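Long-range contacts in putative uncharacterized protein (PDB 4HFK), which probably acts as the immunity protein that binds and neutralises an amidase effector of the type VI secretion system: residues E16-I27 and Q79-N88; L50-V61 and D90-S98. All coordinates share one frame; numbering follows the deposited sequence.

Interaction 1. Residues E16-I27 and Q79-N88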
loop_
_atom_site.group_PDB
_atom_site.type_symbol
_atom_site.label_atom_id
_atom_site.label_comp_id
_atom_site.label_asym_id
_atom_site.label_seq_id
_atom_site.Cartn_x
_atom_site.Cartn_y
_atom_site.Cartn_z
ATOM N N GLU B 16 -9.398 -4.111 -3.141
ATOM C CA GLU B 16 -8.757 -2.845 -2.761
ATOM C C GLU B 16 -7.232 -2.912 -2.870
ATOM O O GLU B 16 -6.596 -1.992 -3.378
ATOM C CB GLU B 16 -9.150 -2.453 -1.328
ATOM C CG GLU B 16 -10.606 -1.997 -1.201
ATOM C CD GLU B 16 -11.123 -2.061 0.236
ATOM O OE1 GLU B 16 -10.338 -2.409 1.155
ATOM O OE2 GLU B 16 -12.322 -1.769 0.437
ATOM N N ASN B 17 -6.655 -3.993 -2.370
ATOM C CA ASN B 17 -5.213 -4.169 -2.407
ATOM C C ASN B 17 -4.703 -4.348 -3.834
ATOM O O ASN B 17 -3.639 -3.829 -4.179
ATOM C CB ASN B 17 -4.794 -5.325 -1.483
ATOM C CG ASN B 17 -5.111 -5.023 -0.017
ATOM O OD1 ASN B 17 -5.334 -3.863 0.339
ATOM N ND2 ASN B 17 -5.147 -6.060 0.827
ATOM N N TRP B 18 -5.464 -5.051 -4.672
ATOM C CA TRP B 18 -5.146 -5.085 -6.094
ATOM C C TRP B 18 -5.066 -3.665 -6.651
ATOM O O TRP B 18 -4.071 -3.289 -7.291
ATOM C CB TRP B 18 -6.166 -5.906 -6.897
ATOM C CG TRP B 18 -5.802 -5.978 -8.380
ATOM C CD1 TRP B 18 -4.957 -6.879 -8.980
ATOM C CD2 TRP B 18 -6.249 -5.093 -9.425
ATOM N NE1 TRP B 18 -4.869 -6.618 -10.337
ATOM C CE2 TRP B 18 -5.652 -5.533 -10.633
ATOM C CE3 TRP B 18 -7.114 -3.994 -9.462
ATOM C CZ2 TRP B 18 -5.881 -4.892 -11.859
ATOM C CZ3 TRP B 18 -7.348 -3.367 -10.681
ATOM C CH2 TRP B 18 -6.730 -3.822 -11.864
ATOM N N VAL B 19 -6.104 -2.875 -6.399
ATOM C CA VAL B 19 -6.160 -1.509 -6.925
ATOM C C VAL B 19 -4.985 -0.682 -6.406
ATOM O O VAL B 19 -4.337 0.047 -7.171
ATOM C CB VAL B 19 -7.483 -0.793 -6.556
ATOM C CG1 VAL B 19 -7.410 0.698 -6.927
ATOM C CG2 VAL B 19 -8.672 -1.459 -7.253
ATOM N N GLN B 20 -4.710 -0.799 -5.106
ATOM C CA GLN B 20 -3.630 -0.024 -4.492
ATOM C C GLN B 20 -2.267 -0.413 -5.068
ATOM O O GLN B 20 -1.469 0.451 -5.441
ATOM C CB GLN B 20 -3.624 -0.206 -2.968
ATOM C CG GLN B 20 -2.934 0.947 -2.216
ATOM C CD GLN B 20 -1.670 0.518 -1.486
ATOM O OE1 GLN B 20 -1.172 -0.586 -1.685
ATOM N NE2 GLN B 20 -1.153 1.396 -0.625
ATOM N N ASN B 21 -2.003 -1.715 -5.137
ATOM C CA ASN B 21 -0.714 -2.198 -5.627
ATOM C C ASN B 21 -0.509 -1.796 -7.081
ATOM O O ASN B 21 0.581 -1.391 -7.485
ATOM C CB ASN B 21 -0.614 -3.717 -5.500
ATOM C CG ASN B 21 -0.417 -4.181 -4.072
ATOM O OD1 ASN B 21 -0.203 -5.374 -3.837
ATOM N ND2 ASN B 21 -0.502 -3.255 -3.107
ATOM N N ARG B 22 -1.568 -1.902 -7.869
ATOM C CA ARG B 22 -1.512 -1.476 -9.257
ATOM C C ARG B 22 -1.287 0.043 -9.390
ATOM O O ARG B 22 -0.554 0.498 -10.278
ATOM C CB ARG B 22 -2.781 -1.902 -9.985
ATOM C CG ARG B 22 -2.809 -1.458 -11.414
ATOM C CD ARG B 22 -3.345 -2.558 -12.305
ATOM N NE ARG B 22 -3.373 -2.121 -13.696
ATOM C CZ ARG B 22 -2.488 -2.502 -14.611
ATOM N NH1 ARG B 22 -1.516 -3.349 -14.287
ATOM N NH2 ARG B 22 -2.592 -2.051 -15.851
ATOM N N CYS B 23 -1.908 0.831 -8.515
ATOM C CA CYS B 23 -1.642 2.271 -8.509
ATOM C C CYS B 23 -0.172 2.559 -8.229
ATOM O O CYS B 23 0.443 3.389 -8.901
ATOM C CB CYS B 23 -2.481 2.990 -7.456
ATOM S SG CYS B 23 -4.174 3.247 -7.897
ATOM N N ILE B 24 0.378 1.888 -7.221
ATOM C CA ILE B 24 1.794 2.042 -6.880
ATOM C C ILE B 24 2.665 1.762 -8.098
ATOM O O ILE B 24 3.623 2.487 -8.359
ATOM C CB ILE B 24 2.189 1.123 -5.713
ATOM C CG1 ILE B 24 1.508 1.608 -4.426
ATOM C CG2 ILE B 24 3.700 1.113 -5.521
ATOM C CD1 ILE B 24 1.625 0.655 -3.254
ATOM N N GLY B 25 2.304 0.731 -8.858
ATOM C CA GLY B 25 3.023 0.378 -10.069
ATOM C C GLY B 25 2.972 1.476 -11.115
ATOM O O GLY B 25 3.940 1.693 -11.849
ATOM N N LYS B 26 1.842 2.170 -11.193
ATOM C CA LYS B 26 1.688 3.249 -12.155
ATOM C C LYS B 26 2.437 4.523 -11.769
ATOM O O LYS B 26 2.833 5.279 -12.647
ATOM C CB LYS B 26 0.203 3.573 -12.368
ATOM C CG LYS B 26 -0.560 2.490 -13.113
ATOM C CD LYS B 26 -1.990 2.935 -13.395
ATOM C CE LYS B 26 -2.783 1.802 -14.036
ATOM N NZ LYS B 26 -2.109 1.276 -15.264
ATOM N N ILE B 27 2.612 4.781 -10.472
ATOM C CA ILE B 27 3.281 6.019 -10.046
ATOM C C ILE B 27 4.768 5.843 -9.724
ATOM O O ILE B 27 5.497 6.821 -9.581
ATOM C CB ILE B 27 2.592 6.698 -8.834
ATOM C CG1 ILE B 27 2.407 5.716 -7.673
ATOM C CG2 ILE B 27 1.254 7.276 -9.230
ATOM C CD1 ILE B 27 3.409 5.873 -6.566
ATOM N N GLN B 79 1.608 10.627 -3.538
ATOM C CA GLN B 79 1.013 9.611 -4.403
ATOM C C GLN B 79 0.754 8.281 -3.701
ATOM O O GLN B 79 -0.217 7.594 -4.018
ATOM C CB GLN B 79 1.888 9.390 -5.641
ATOM C CG GLN B 79 2.224 10.701 -6.342
ATOM C CD GLN B 79 1.904 10.687 -7.821
ATOM O OE1 GLN B 79 0.783 10.992 -8.230
ATOM N NE2 GLN B 79 2.892 10.333 -8.634
ATOM N N ILE B 80 1.621 7.916 -2.758
ATOM C CA ILE B 80 1.459 6.650 -2.042
ATOM C C ILE B 80 0.150 6.686 -1.254
ATOM O O ILE B 80 -0.637 5.723 -1.271
ATOM C CB ILE B 80 2.649 6.374 -1.096
ATOM C CG1 ILE B 80 3.885 5.971 -1.908
ATOM C CG2 ILE B 80 2.298 5.285 -0.077
ATOM C CD1 ILE B 80 3.723 4.649 -2.664
ATOM N N LEU B 81 -0.098 7.808 -0.585
ATOM C CA LEU B 81 -1.371 7.984 0.103
ATOM C C LEU B 81 -2.510 7.971 -0.912
ATOM O O LEU B 81 -3.529 7.313 -0.693
ATOM C CB LEU B 81 -1.394 9.285 0.918
ATOM C CG LEU B 81 -2.337 9.238 2.141
ATOM C CD1 LEU B 81 -1.931 10.278 3.164
ATOM C CD2 LEU B 81 -3.760 9.485 1.735
ATOM N N LYS B 82 -2.334 8.686 -2.021
ATOM C CA LYS B 82 -3.360 8.724 -3.074
ATOM C C LYS B 82 -3.749 7.323 -3.563
ATOM O O LYS B 82 -4.928 7.055 -3.817
ATOM C CB LYS B 82 -2.913 9.592 -4.265
ATOM C CG LYS B 82 -4.016 9.806 -5.315
ATOM C CD LYS B 82 -3.492 10.369 -6.640
ATOM C CE LYS B 82 -2.487 11.490 -6.446
ATOM N NZ LYS B 82 -1.785 11.831 -7.728
ATOM N N CYS B 83 -2.768 6.432 -3.695
ATOM C CA CYS B 83 -3.064 5.053 -4.088
ATOM C C CYS B 83 -4.106 4.414 -3.146
ATOM O O CYS B 83 -4.992 3.677 -3.586
ATOM C CB CYS B 83 -1.785 4.206 -4.106
ATOM S SG CYS B 83 -0.540 4.735 -5.347
ATOM N N THR B 84 -4.012 4.701 -1.851
ATOM C CA THR B 84 -4.986 4.144 -0.917
ATOM C C THR B 84 -6.327 4.855 -1.057
ATOM O O THR B 84 -7.385 4.214 -1.008
ATOM C CB THR B 84 -4.479 4.191 0.541
ATOM O OG1 THR B 84 -3.404 3.256 0.687
ATOM C CG2 THR B 84 -5.591 3.799 1.516
ATOM N N LEU B 85 -6.294 6.173 -1.252
ATOM C CA LEU B 85 -7.540 6.925 -1.421
ATOM C C LEU B 85 -8.299 6.394 -2.625
ATOM O O LEU B 85 -9.521 6.219 -2.578
ATOM C CB LEU B 85 -7.267 8.424 -1.582
ATOM C CG LEU B 85 -6.565 9.085 -0.392
ATOM C CD1 LEU B 85 -6.512 10.589 -0.567
ATOM C CD2 LEU B 85 -7.257 8.737 0.928
ATOM N N ILE B 86 -7.565 6.117 -3.700
ATOM C CA ILE B 86 -8.164 5.599 -4.923
ATOM C C ILE B 86 -8.779 4.217 -4.699
ATOM O O ILE B 86 -9.903 3.958 -5.138
ATOM C CB ILE B 86 -7.126 5.559 -6.081
ATOM C CG1 ILE B 86 -6.846 6.985 -6.570
ATOM C CG2 ILE B 86 -7.627 4.696 -7.234
ATOM C CD1 ILE B 86 -5.684 7.108 -7.580
ATOM N N ALA B 87 -8.051 3.338 -4.013
ATOM C CA ALA B 87 -8.540 1.984 -3.732
ATOM C C ALA B 87 -9.866 2.002 -2.967
ATOM O O ALA B 87 -10.710 1.111 -3.124
ATOM C CB ALA B 87 -7.494 1.199 -2.957
ATOM N N ASN B 88 -10.038 3.021 -2.136
ATOM C CA ASN B 88 -11.218 3.136 -1.288
ATOM C C ASN B 88 -12.216 4.188 -1.756
ATOM O O ASN B 88 -13.079 4.622 -0.979
ATOM C CB ASN B 88 -10.787 3.433 0.150
ATOM C CG ASN B 88 -10.077 2.256 0.777
ATOM O OD1 ASN B 88 -10.721 1.346 1.300
ATOM N ND2 ASN B 88 -8.743 2.242 0.691
#
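Cys83 pushes its side chain into a pocket formed by Gln20, Cys23, Ile24 and Ile27, a knob-into-hole contact at the centre of a near-antiparallel helix pair in this all-helical protein. The axes of 16-27 and 79-87 approach to 8.2 Å, their N-to-C directions 146° apart. The SG of Cys83 lies 3.4 Å from Cys23 CB and also reaches the CG1 atoms of Ile24 and Ile27. Cys23 SG points elsewhere, beside its own backbone N (chi1 -77°), and packs on Ile86 CG2, so the two cysteines touch without a disulfide. Toward the N-terminal end of 16-27 the packing is tighter, because small Ala87 brings its CB to 3.3 Å from the backbone O of Glu16, while Val19 CG1 lies over the CA of Ala87. At the other end, the CG2 branch of Ile27 rests against the amide of Gln79, 3.5 Å from NE2, the two chains running alongside in opposite senses; Ile27 CD1 meets Ile80 CD1.

The polar side of the interface is carried by Gln20. Its CG is anti to the backbone N (chi1 -157°) and the chain then bends, passing over the backbone of Cys83, and NE2 donates to Thr84 OG1 at 3.2 Å, with the hydroxyl somewhat off the amide plane. The same Gln20 NE2 also bonds to OE1 of Gln20 in the second subunit, so this part of the helix pair adjoins the interface between copies. The carboxylate of Glu16 lies across Asn88, but its strong partner is Lys96. Asn88 instead turns back on its own helix: its ND2 donates to Thr84 O at 2.9 Å, and its backbone N reaches that oxygen from the opposite face of the carbonyl plane.

Interaction 2. Residues L50-V61 and D90-S98. With SO4 (sulfate ion), chain E.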
loop_
_atom_site.group_PDB
_atom_site.type_symbol
_atom_site.label_atom_id
_atom_site.label_comp_id
_atom_site.label_asym_id
_atom_site.label_seq_id
_atom_site.Cartn_x
_atom_site.Cartn_y
_atom_site.Cartn_z
ATOM N N LEU B 50 -13.624 -12.075 -8.391
ATOM C CA LEU B 50 -14.321 -11.171 -9.307
ATOM C C LEU B 50 -13.957 -11.453 -10.769
ATOM O O LEU B 50 -12.858 -11.936 -11.055
ATOM C CB LEU B 50 -14.015 -9.712 -8.949
ATOM C CG LEU B 50 -14.649 -9.200 -7.651
ATOM C CD1 LEU B 50 -14.150 -7.799 -7.333
ATOM C CD2 LEU B 50 -16.183 -9.217 -7.745
ATOM N N PRO B 51 -14.892 -11.182 -11.700
ATOM C CA PRO B 51 -14.624 -11.335 -13.139
ATOM C C PRO B 51 -13.541 -10.373 -13.621
ATOM O O PRO B 51 -13.334 -9.309 -13.017
ATOM C CB PRO B 51 -15.958 -10.949 -13.795
ATOM C CG PRO B 51 -17.011 -11.255 -12.730
ATOM C CD PRO B 51 -16.313 -10.884 -11.426
ATOM N N ALA B 52 -12.875 -10.735 -14.714
ATOM C CA ALA B 52 -11.816 -9.908 -15.285
ATOM C C ALA B 52 -12.262 -8.478 -15.550
ATOM O O ALA B 52 -11.512 -7.522 -15.293
ATOM C CB ALA B 52 -11.313 -10.535 -16.569
ATOM N N GLU B 53 -13.483 -8.344 -16.064
ATOM C CA GLU B 53 -14.053 -7.054 -16.463
ATOM C C GLU B 53 -13.982 -6.022 -15.331
ATOM O O GLU B 53 -13.779 -4.831 -15.578
ATOM C CB GLU B 53 -15.517 -7.259 -16.889
ATOM C CG GLU B 53 -16.159 -6.076 -17.596
ATOM C CD GLU B 53 -17.663 -6.251 -17.779
ATOM O OE1 GLU B 53 -18.199 -7.296 -17.346
ATOM O OE2 GLU B 53 -18.305 -5.340 -18.346
ATOM N N ASN B 54 -14.160 -6.474 -14.092
ATOM C CA ASN B 54 -14.064 -5.565 -12.945
ATOM C C ASN B 54 -12.684 -4.926 -12.853
ATOM O O ASN B 54 -12.552 -3.726 -12.590
ATOM C CB ASN B 54 -14.399 -6.290 -11.634
ATOM C CG ASN B 54 -15.837 -6.749 -11.583
ATOM O OD1 ASN B 54 -16.323 -7.370 -12.527
ATOM N ND2 ASN B 54 -16.540 -6.424 -10.491
ATOM N N PHE B 55 -11.660 -5.737 -13.093
ATOM C CA PHE B 55 -10.278 -5.276 -13.049
ATOM C C PHE B 55 -9.951 -4.371 -14.241
ATOM O O PHE B 55 -9.239 -3.365 -14.096
ATOM C CB PHE B 55 -9.336 -6.488 -12.991
ATOM C CG PHE B 55 -9.517 -7.325 -11.749
ATOM C CD1 PHE B 55 -8.783 -7.049 -10.602
ATOM C CD2 PHE B 55 -10.435 -8.368 -11.722
ATOM C CE1 PHE B 55 -8.953 -7.809 -9.453
ATOM C CE2 PHE B 55 -10.611 -9.127 -10.570
ATOM C CZ PHE B 55 -9.878 -8.844 -9.439
ATOM N N GLU B 56 -10.484 -4.727 -15.412
ATOM C CA GLU B 56 -10.299 -3.920 -16.620
ATOM C C GLU B 56 -10.883 -2.523 -16.430
ATOM O O GLU B 56 -10.221 -1.527 -16.706
ATOM C CB GLU B 56 -10.940 -4.604 -17.838
ATOM C CG GLU B 56 -10.387 -6.001 -18.135
ATOM C CD GLU B 56 -11.169 -6.722 -19.214
ATOM O OE1 GLU B 56 -12.002 -6.073 -19.891
ATOM O OE2 GLU B 56 -10.952 -7.941 -19.384
ATOM N N LYS B 57 -12.123 -2.449 -15.954
ATOM C CA LYS B 57 -12.746 -1.152 -15.684
ATOM C C LYS B 57 -12.023 -0.390 -14.573
ATOM O O LYS B 57 -11.831 0.822 -14.669
ATOM C CB LYS B 57 -14.220 -1.331 -15.319
ATOM C CG LYS B 57 -15.066 -1.894 -16.461
ATOM C CD LYS B 57 -16.543 -1.903 -16.092
ATOM C CE LYS B 57 -17.397 -2.439 -17.233
ATOM N NZ LYS B 57 -18.832 -2.520 -16.833
ATOM N N ALA B 58 -11.613 -1.102 -13.525
ATOM C CA ALA B 58 -10.904 -0.479 -12.410
ATOM C C ALA B 58 -9.611 0.186 -12.867
ATOM O O ALA B 58 -9.230 1.243 -12.363
ATOM C CB ALA B 58 -10.617 -1.508 -11.321
ATOM N N ASP B 59 -8.928 -0.440 -13.817
ATOM C CA ASP B 59 -7.687 0.115 -14.335
ATOM C C ASP B 59 -7.934 1.458 -15.023
ATOM O O ASP B 59 -7.110 2.365 -14.935
ATOM C CB ASP B 59 -7.017 -0.862 -15.304
ATOM C CG ASP B 59 -5.550 -0.555 -15.499
ATOM O OD1 ASP B 59 -4.785 -0.660 -14.515
ATOM O OD2 ASP B 59 -5.163 -0.213 -16.633
ATOM N N GLU B 60 -9.067 1.584 -15.709
ATOM C CA GLU B 60 -9.446 2.865 -16.304
ATOM C C GLU B 60 -9.733 3.906 -15.227
ATOM O O GLU B 60 -9.330 5.067 -15.346
ATOM C CB GLU B 60 -10.692 2.706 -17.180
ATOM C CG GLU B 60 -10.471 1.875 -18.433
ATOM N N VAL B 61 -10.445 3.494 -14.180
ATOM C CA VAL B 61 -10.766 4.408 -13.090
ATOM C C VAL B 61 -9.471 4.886 -12.443
ATOM O O VAL B 61 -9.297 6.077 -12.178
ATOM C CB VAL B 61 -11.702 3.743 -12.047
ATOM C CG1 VAL B 61 -11.851 4.619 -10.825
ATOM C CG2 VAL B 61 -13.066 3.462 -12.669
ATOM N N ASP B 90 -15.317 6.018 -4.027
ATOM C CA ASP B 90 -16.647 5.712 -4.545
ATOM C C ASP B 90 -16.583 5.253 -6.006
ATOM O O ASP B 90 -17.356 4.393 -6.431
ATOM C CB ASP B 90 -17.564 6.941 -4.428
ATOM C CG ASP B 90 -18.041 7.200 -3.000
ATOM O OD1 ASP B 90 -17.600 6.499 -2.060
ATOM O OD2 ASP B 90 -18.869 8.129 -2.819
ATOM N N ALA B 91 -15.658 5.818 -6.774
ATOM C CA ALA B 91 -15.542 5.440 -8.183
ATOM C C ALA B 91 -15.133 3.976 -8.372
ATOM O O ALA B 91 -15.535 3.324 -9.333
ATOM C CB ALA B 91 -14.580 6.376 -8.916
ATOM N N ILE B 92 -14.328 3.455 -7.455
ATOM C CA ILE B 92 -13.889 2.066 -7.537
ATOM C C ILE B 92 -14.945 1.127 -6.935
ATOM O O ILE B 92 -15.055 -0.042 -7.329
ATOM C CB ILE B 92 -12.521 1.897 -6.823
ATOM C CG1 ILE B 92 -11.385 2.434 -7.717
ATOM C CG2 ILE B 92 -12.261 0.440 -6.433
ATOM C CD1 ILE B 92 -11.023 1.496 -8.888
ATOM N N ARG B 93 -15.745 1.658 -6.005
ATOM C CA ARG B 93 -16.638 0.835 -5.173
ATOM C C ARG B 93 -17.578 -0.142 -5.912
ATOM O O ARG B 93 -17.665 -1.306 -5.534
ATOM C CB ARG B 93 -17.416 1.685 -4.135
ATOM C CG ARG B 93 -18.099 0.820 -3.045
ATOM C CD ARG B 93 -18.588 1.583 -1.796
ATOM N NE ARG B 93 -18.005 2.920 -1.640
ATOM C CZ ARG B 93 -16.877 3.167 -0.981
ATOM N NH1 ARG B 93 -16.209 2.167 -0.431
ATOM N NH2 ARG B 93 -16.404 4.407 -0.890
ATOM N N PRO B 94 -18.277 0.313 -6.962
ATOM C CA PRO B 94 -19.170 -0.672 -7.584
ATOM C C PRO B 94 -18.436 -1.834 -8.256
ATOM O O PRO B 94 -19.040 -2.890 -8.463
ATOM C CB PRO B 94 -19.909 0.141 -8.653
ATOM C CG PRO B 94 -19.038 1.344 -8.906
ATOM C CD PRO B 94 -18.399 1.644 -7.587
ATOM N N LEU B 95 -17.160 -1.644 -8.588
ATOM C CA LEU B 95 -16.379 -2.706 -9.210
ATOM C C LEU B 95 -16.023 -3.805 -8.199
ATOM O O LEU B 95 -15.448 -4.838 -8.559
ATOM C CB LEU B 95 -15.139 -2.113 -9.875
ATOM C CG LEU B 95 -15.537 -1.037 -10.892
ATOM C CD1 LEU B 95 -14.328 -0.285 -11.405
ATOM C CD2 LEU B 95 -16.334 -1.655 -12.054
ATOM N N LYS B 96 -16.376 -3.586 -6.934
ATOM C CA LYS B 96 -16.196 -4.606 -5.900
ATOM C C LYS B 96 -17.303 -5.670 -5.936
ATOM O O LYS B 96 -17.219 -6.686 -5.244
ATOM C CB LYS B 96 -16.164 -3.960 -4.515
ATOM C CG LYS B 96 -14.884 -3.191 -4.186
ATOM C CD LYS B 96 -15.131 -2.252 -2.986
ATOM C CE LYS B 96 -13.851 -1.672 -2.454
ATOM N NZ LYS B 96 -14.112 -0.758 -1.308
ATOM N N SER B 97 -18.339 -5.430 -6.738
ATOM C CA SER B 97 -19.445 -6.376 -6.870
ATOM C C SER B 97 -19.389 -7.033 -8.238
ATOM O O SER B 97 -18.987 -6.399 -9.225
ATOM C CB SER B 97 -20.793 -5.660 -6.733
ATOM O OG SER B 97 -20.920 -4.997 -5.483
ATOM N N SER B 98 -19.807 -8.292 -8.306
ATOM C CA SER B 98 -19.926 -8.981 -9.588
ATOM C C SER B 98 -21.287 -8.690 -10.209
ATOM O O SER B 98 -22.302 -8.655 -9.507
ATOM C CB SER B 98 -19.758 -10.485 -9.403
ATOM O OG SER B 98 -20.715 -10.982 -8.485
HETATM S S SO4 E . -16.939 -1.793 0.654
HETATM O O1 SO4 E . -16.549 -0.727 -0.280
HETATM O O2 SO4 E . -15.824 -2.752 0.774
HETATM O O3 SO4 E . -17.224 -1.213 1.972
HETATM O O4 SO4 E . -18.145 -2.478 0.182
#
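The amide nitrogen of Asn54 is bound by two backbone carbonyls, donating to Leu95 O at 2.7 Å and to Ser97 O at 2.8 Å. The first bond is nearly straight (172°) and the second is more bent (138°), yet both oxygens lie in the amide plane. Seen from each carbonyl, the nitrogen stands above the carbonyl plane rather than on a lone pair. Asn54 thereby ties the first turn of helix 52-66 to the 3-10 turn 93-96 and the C-terminal residues that follow it.

Around this polar anchor the contact is apolar. Leu95 lays its two methyl branches on the helix surface: CD1 comes 3.5 Å from Ala58 N, while CD2 meets CB of Lys57, whose extended chain crosses it at about a right angle. One turn on, CG1 of Val61 fits between CB of Ala91 and CD1 of Ile92, at 3.8 Å from each. Ile92 CD1 also rests on Ala58 CB. At the other end Leu50 puts its CD2 against Lys96 O and the start of Ser98.

The face of the 90-98 segment turned from the helix is charged. Sulfate O1 accepts from Lys96 NZ at 2.6 Å and from Arg93 NH1 at 2.9 Å, with Gln12 holding the same ion, probably from the crystallisation liquor. Lys96 NZ also pairs with Glu16 of helix 11-27. Arg93 NH2 forms a nearly straight salt bridge to Asp90 OD1, which lies in the guanidinium plane. Glu56 forms a salt bridge to a basic side chain of another protein's chain, probably the amidase. The chemistry implies a C-terminal tail fastened by one two-bond amide and a strip of methyl contacts, while its basic groups, brought together on the far side, can share an anion.

In the fold
Interactions 1 and 2 lie 14 Å apart, centre to centre, and their segments alternate along the chain. They are joined by a salt bridge from Glu16 OE2 in interaction 1 to Lys96 NZ in interaction 2, 2.7 Å long, so this lysine is shared between a carboxylate and the sulfate; the side chain of Glu16 is about 4 Å from that ion at the nearest atoms. Ile86 O also lies 3.3 Å from Ile92 CG1, linking the end of helix 79-87 to the tail that follows. Interaction 1 adjoins the second subunit through Gln20 and Ile80, and both contacts reach the chain of the other protein: Trp18 and Arg22 in interaction 1, Glu56 in interaction 2.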